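Local atomic coordinates of uncharacterized protein A6V7T0 (Pseudomonas aeruginosa, PDB entry 3K12), a protein that is of unknown function but belongs to the YjgF-like clan of small alpha/beta proteins and assembles as a trimer. Residues Leu43-Ile46 and Asp47-Gln51; Glu71-Ala74 and Gly75-Gln78. One frame throughout, in Å; residues are numbered along the deposited sequence.

Interaction 1 (Leu43-Ile46 and Asp47-Gln51)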
loop_
_atom_site.group_PDB
_atom_site.type_symbol
_atom_site.label_atom_id
_atom_site.label_comp_id
_atom_site.label_asym_id
_atom_site.label_seq_id
_atom_site.Cartn_x
_atom_site.Cartn_y
_atom_site.Cartn_z
ATOM N N LEU D 43 -4.766 15.534 5.695
ATOM C CA LEU D 43 -5.909 15.491 4.828
ATOM C C LEU D 43 -6.087 16.779 4.046
ATOM O O LEU D 43 -6.532 16.741 2.894
ATOM C CB LEU D 43 -7.189 15.136 5.599
ATOM C CG LEU D 43 -7.196 13.695 6.159
ATOM C CD1 LEU D 43 -8.346 13.565 7.183
ATOM C CD2 LEU D 43 -7.413 12.708 5.041
ATOM N N GLU D 44 -5.741 17.925 4.666
ATOM C CA GLU D 44 -5.819 19.163 3.892
ATOM C C GLU D 44 -4.802 19.203 2.751
ATOM O O GLU D 44 -5.144 19.651 1.646
ATOM C CB GLU D 44 -5.664 20.412 4.744
ATOM C CG GLU D 44 -5.673 21.622 3.840
ATOM C CD GLU D 44 -5.823 22.913 4.561
ATOM O OE1 GLU D 44 -6.662 23.729 4.115
ATOM O OE2 GLU D 44 -5.089 23.106 5.549
ATOM N N ASN D 45 -3.584 18.730 2.993
ATOM C CA ASN D 45 -2.597 18.735 1.912
ATOM C C ASN D 45 -3.001 17.761 0.798
ATOM O O ASN D 45 -2.852 18.059 -0.403
ATOM C CB ASN D 45 -1.197 18.383 2.411
ATOM C CG ASN D 45 -0.123 18.763 1.390
ATOM O OD1 ASN D 45 -0.047 19.939 0.972
ATOM N ND2 ASN D 45 0.700 17.790 0.962
ATOM N N ILE D 46 -3.569 16.603 1.173
ATOM C CA ILE D 46 -4.149 15.713 0.171
ATOM C C ILE D 46 -5.226 16.397 -0.662
ATOM O O ILE D 46 -5.286 16.259 -1.876
ATOM C CB ILE D 46 -4.640 14.387 0.821
ATOM C CG1 ILE D 46 -3.427 13.568 1.308
ATOM C CG2 ILE D 46 -5.466 13.551 -0.136
ATOM C CD1 ILE D 46 -3.768 12.550 2.411
ATOM N N ASP D 47 -6.093 17.148 0.032
ATOM C CA ASP D 47 -7.176 17.872 -0.634
ATOM C C ASP D 47 -6.619 18.828 -1.686
ATOM O O ASP D 47 -7.129 18.916 -2.789
ATOM C CB ASP D 47 -8.011 18.670 0.403
ATOM C CG ASP D 47 -9.510 18.588 0.138
ATOM O OD1 ASP D 47 -10.035 17.495 -0.040
ATOM O OD2 ASP D 47 -10.203 19.630 0.178
ATOM N N ARG D 48 -5.592 19.570 -1.283
ATOM C CA ARG D 48 -4.967 20.593 -2.153
ATOM C C ARG D 48 -4.384 19.909 -3.375
ATOM O O ARG D 48 -4.608 20.340 -4.498
ATOM C CB ARG D 48 -3.901 21.346 -1.400
ATOM C CG ARG D 48 -3.116 22.331 -2.248
ATOM C CD ARG D 48 -1.974 22.954 -1.469
ATOM N NE ARG D 48 -0.919 21.997 -1.168
ATOM C CZ ARG D 48 0.003 21.591 -2.051
ATOM N NH1 ARG D 48 0.922 20.722 -1.683
ATOM N NH2 ARG D 48 0.012 22.043 -3.296
ATOM N N LEU D 49 -3.660 18.811 -3.131
ATOM C CA LEU D 49 -3.052 18.072 -4.217
ATOM C C LEU D 49 -4.087 17.505 -5.176
ATOM O O LEU D 49 -3.988 17.702 -6.392
ATOM C CB LEU D 49 -2.174 16.950 -3.656
ATOM C CG LEU D 49 -0.836 17.355 -3.054
ATOM C CD1 LEU D 49 -0.197 16.241 -2.230
ATOM C CD2 LEU D 49 0.106 17.807 -4.175
ATOM N N LEU D 50 -5.144 16.882 -4.631
ATOM C CA LEU D 50 -6.207 16.336 -5.461
ATOM C C LEU D 50 -6.870 17.421 -6.303
ATOM O O LEU D 50 -7.061 17.269 -7.486
ATOM C CB LEU D 50 -7.278 15.665 -4.597
ATOM C CG LEU D 50 -6.804 14.355 -3.993
ATOM C CD1 LEU D 50 -7.824 13.862 -2.960
ATOM C CD2 LEU D 50 -6.485 13.263 -5.085
ATOM N N GLN D 51 -7.237 18.520 -5.668
ATOM C CA GLN D 51 -7.978 19.549 -6.406
ATOM C C GLN D 51 -7.129 20.196 -7.500
ATOM O O GLN D 51 -7.668 20.606 -8.544
ATOM C CB GLN D 51 -8.540 20.596 -5.437
ATOM C CG GLN D 51 -9.637 20.009 -4.566
ATOM C CD GLN D 51 -10.371 21.001 -3.707
ATOM O OE1 GLN D 51 -11.294 20.616 -2.970
ATOM N NE2 GLN D 51 -9.999 22.273 -3.799
HETATM O O HOH W 1 -8.747 15.351 1.416
#
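The guanidinium of R48 takes hold of the side-chain oxygen of N45 one turn earlier in the helix, using two nitrogens on a single acceptor. NH1 of R48 lies 2.9 Å from OD1 of N45. NE of R48 is 3.1 Å from the same OD1 of N45, and neither hydrogen bond is straight. OD1 sits at the guanidinium edge, in its plane, whereas both donors are tilted out of the amide plane to the same side, the amide being turned 42° from the guanidinium. The two side chains run alongside each other: both have CG anti to the backbone N, and a bend at chi3 (69°) folds the R48 chain back to N45. On the same amide, ND2 of N45 lies 3.7 Å from CD1 of L49 and is hydrogen-bonded to OE1 of Q26, while NH2 of R48 forms a salt bridge with E6; the pair is thus tethered at both ends.

On another side of the helix, CG2 of I46 meets CD1 of L50 at 3.7 Å, the two chains pointing the same way. A water donates both to the carbonyl O of L43 and to OD1 of D47, whose OD2 is salt-bridged to R57. The helix backbone itself is held by i to i+4 hydrogen bonds, such as L50 N to I46 O at 2.8 Å. Helix 35-52 lays I46, L49 and L50 against strand 20-26, I46 and L50 also reaching strand 106-113, while L43 turns to V79 and W83 of helix 73-83.

Interaction 2 (Glu71-Ala74 and Gly75-Gln78)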
loop_
_atom_site.group_PDB
_atom_site.type_symbol
_atom_site.label_atom_id
_atom_site.label_comp_id
_atom_site.label_asym_id
_atom_site.label_seq_id
_atom_site.Cartn_x
_atom_site.Cartn_y
_atom_site.Cartn_z
ATOM N N GLU D 71 -2.571 4.894 21.280
ATOM C CA GLU D 71 -3.469 5.802 21.992
ATOM C C GLU D 71 -4.021 6.924 21.107
ATOM O O GLU D 71 -4.943 7.634 21.512
ATOM C CB GLU D 71 -2.818 6.381 23.257
ATOM C CG GLU D 71 -1.603 7.250 23.052
ATOM C CD GLU D 71 -0.277 6.493 23.043
ATOM O OE1 GLU D 71 -0.241 5.244 22.843
ATOM O OE2 GLU D 71 0.755 7.185 23.219
ATOM N N ASP D 72 -3.450 7.079 19.902
ATOM C CA ASP D 72 -3.903 8.091 18.945
ATOM C C ASP D 72 -4.963 7.598 17.956
ATOM O O ASP D 72 -5.463 8.367 17.121
ATOM C CB ASP D 72 -2.694 8.621 18.162
ATOM C CG ASP D 72 -1.879 9.640 18.950
ATOM O OD1 ASP D 72 -2.359 10.117 20.013
ATOM O OD2 ASP D 72 -0.765 9.978 18.502
ATOM N N TYR D 73 -5.314 6.323 18.040
ATOM C CA TYR D 73 -6.232 5.735 17.075
ATOM C C TYR D 73 -7.614 6.417 17.083
ATOM O O TYR D 73 -8.174 6.774 16.024
ATOM C CB TYR D 73 -6.331 4.223 17.316
ATOM C CG TYR D 73 -7.218 3.469 16.355
ATOM C CD1 TYR D 73 -6.874 3.327 15.001
ATOM C CD2 TYR D 73 -8.382 2.828 16.821
ATOM C CE1 TYR D 73 -7.689 2.602 14.120
ATOM C CE2 TYR D 73 -9.192 2.119 15.960
ATOM C CZ TYR D 73 -8.840 1.990 14.616
ATOM O OH TYR D 73 -9.677 1.269 13.796
ATOM N N ALA D 74 -8.176 6.624 18.274
ATOM C CA ALA D 74 -9.472 7.289 18.357
ATOM C C ALA D 74 -9.462 8.703 17.774
ATOM O O ALA D 74 -10.416 9.091 17.086
ATOM C CB ALA D 74 -9.964 7.299 19.807
ATOM N N GLY D 75 -8.393 9.466 18.019
ATOM C CA GLY D 75 -8.255 10.829 17.472
ATOM C C GLY D 75 -8.140 10.854 15.959
ATOM O O GLY D 75 -8.754 11.700 15.292
ATOM N N LEU D 76 -7.370 9.913 15.415
ATOM C CA LEU D 76 -7.292 9.759 13.969
ATOM C C LEU D 76 -8.684 9.561 13.402
ATOM O O LEU D 76 -9.099 10.222 12.438
ATOM C CB LEU D 76 -6.427 8.524 13.645
ATOM C CG LEU D 76 -6.595 7.927 12.236
ATOM C CD1 LEU D 76 -5.909 8.823 11.246
ATOM C CD2 LEU D 76 -6.036 6.496 12.154
ATOM N N ASN D 77 -9.434 8.633 14.011
ATOM C CA ASN D 77 -10.739 8.309 13.450
ATOM C C ASN D 77 -11.782 9.408 13.632
ATOM O O ASN D 77 -12.674 9.537 12.808
ATOM C CB ASN D 77 -11.274 6.989 13.996
ATOM C CG ASN D 77 -10.446 5.820 13.564
ATOM O OD1 ASN D 77 -9.860 5.805 12.471
ATOM N ND2 ASN D 77 -10.359 4.824 14.426
ATOM N N GLN D 78 -11.624 10.195 14.695
ATOM C CA GLN D 78 -12.494 11.355 14.948
ATOM C C GLN D 78 -12.439 12.310 13.757
ATOM O O GLN D 78 -13.477 12.705 13.213
ATOM C CB GLN D 78 -12.058 12.054 16.239
ATOM C CG GLN D 78 -12.798 13.346 16.618
ATOM C CD GLN D 78 -12.022 14.134 17.686
ATOM O OE1 GLN D 78 -12.086 15.369 17.739
ATOM N NE2 GLN D 78 -11.266 13.431 18.511
HETATM O O HOH W 2 -6.754 9.291 20.447
#
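One face of the Y73 ring carries the amide nitrogen of N77, which stands 3.2 Å above the ring plane, displaced toward the rim on the hydroxyl side: ND2 of N77 is 3.2 Å from CZ of Y73. Ring and amide planes are 81° apart, so the amide stands nearly upright on the ring. With CG of Y73 anti to its backbone N (chi1 -178°) and beside the carbonyl carbon, the ring is placed where the amide of N77, one turn on, meets its face. CD2 of L76 approaches CD1 of Y73 obliquely, at 4.3 Å. The other end of the amide is held by R92, whose NH2 hydrogen-bonds to OD1 of N77 and which also packs against Y73.

The 3-10 segment that ends with residues 71-72 leads directly into the helix, where N of L76 hydrogen-bonds to O of D72 at 3.0 Å and N of N77 to O of Y73. At this helix start a water links the amide N of G75 to the carbonyl O of E71, and D72 is salt-bridged to R105.

Within the beta-alpha-beta unit, L76 packs on strands 60-67 and 91-96 and on helix 35-52; Y73 touches the same two strands and reaches I100 of a neighbouring subunit.

How the interactions relate
Interactions 1 and 2 are successive along the chain and lie on the two helices, 35-52 and 73-83, that pack against the mixed sheet. Their centres are about 20 Å apart and their nearest atoms about 6 Å, without touching. Each nevertheless sends one leucine, L43 from interaction 1 and L76 from interaction 2, to the helix of the other, so the helices touch although the two contacts do not. Interaction 1 lies nearer the centre of the chain, its own centre about 7 Å from it against about 16 Å for that of interaction 2, and no other subunit touches it, whereas Y73 brings interaction 2 to the subunit interface.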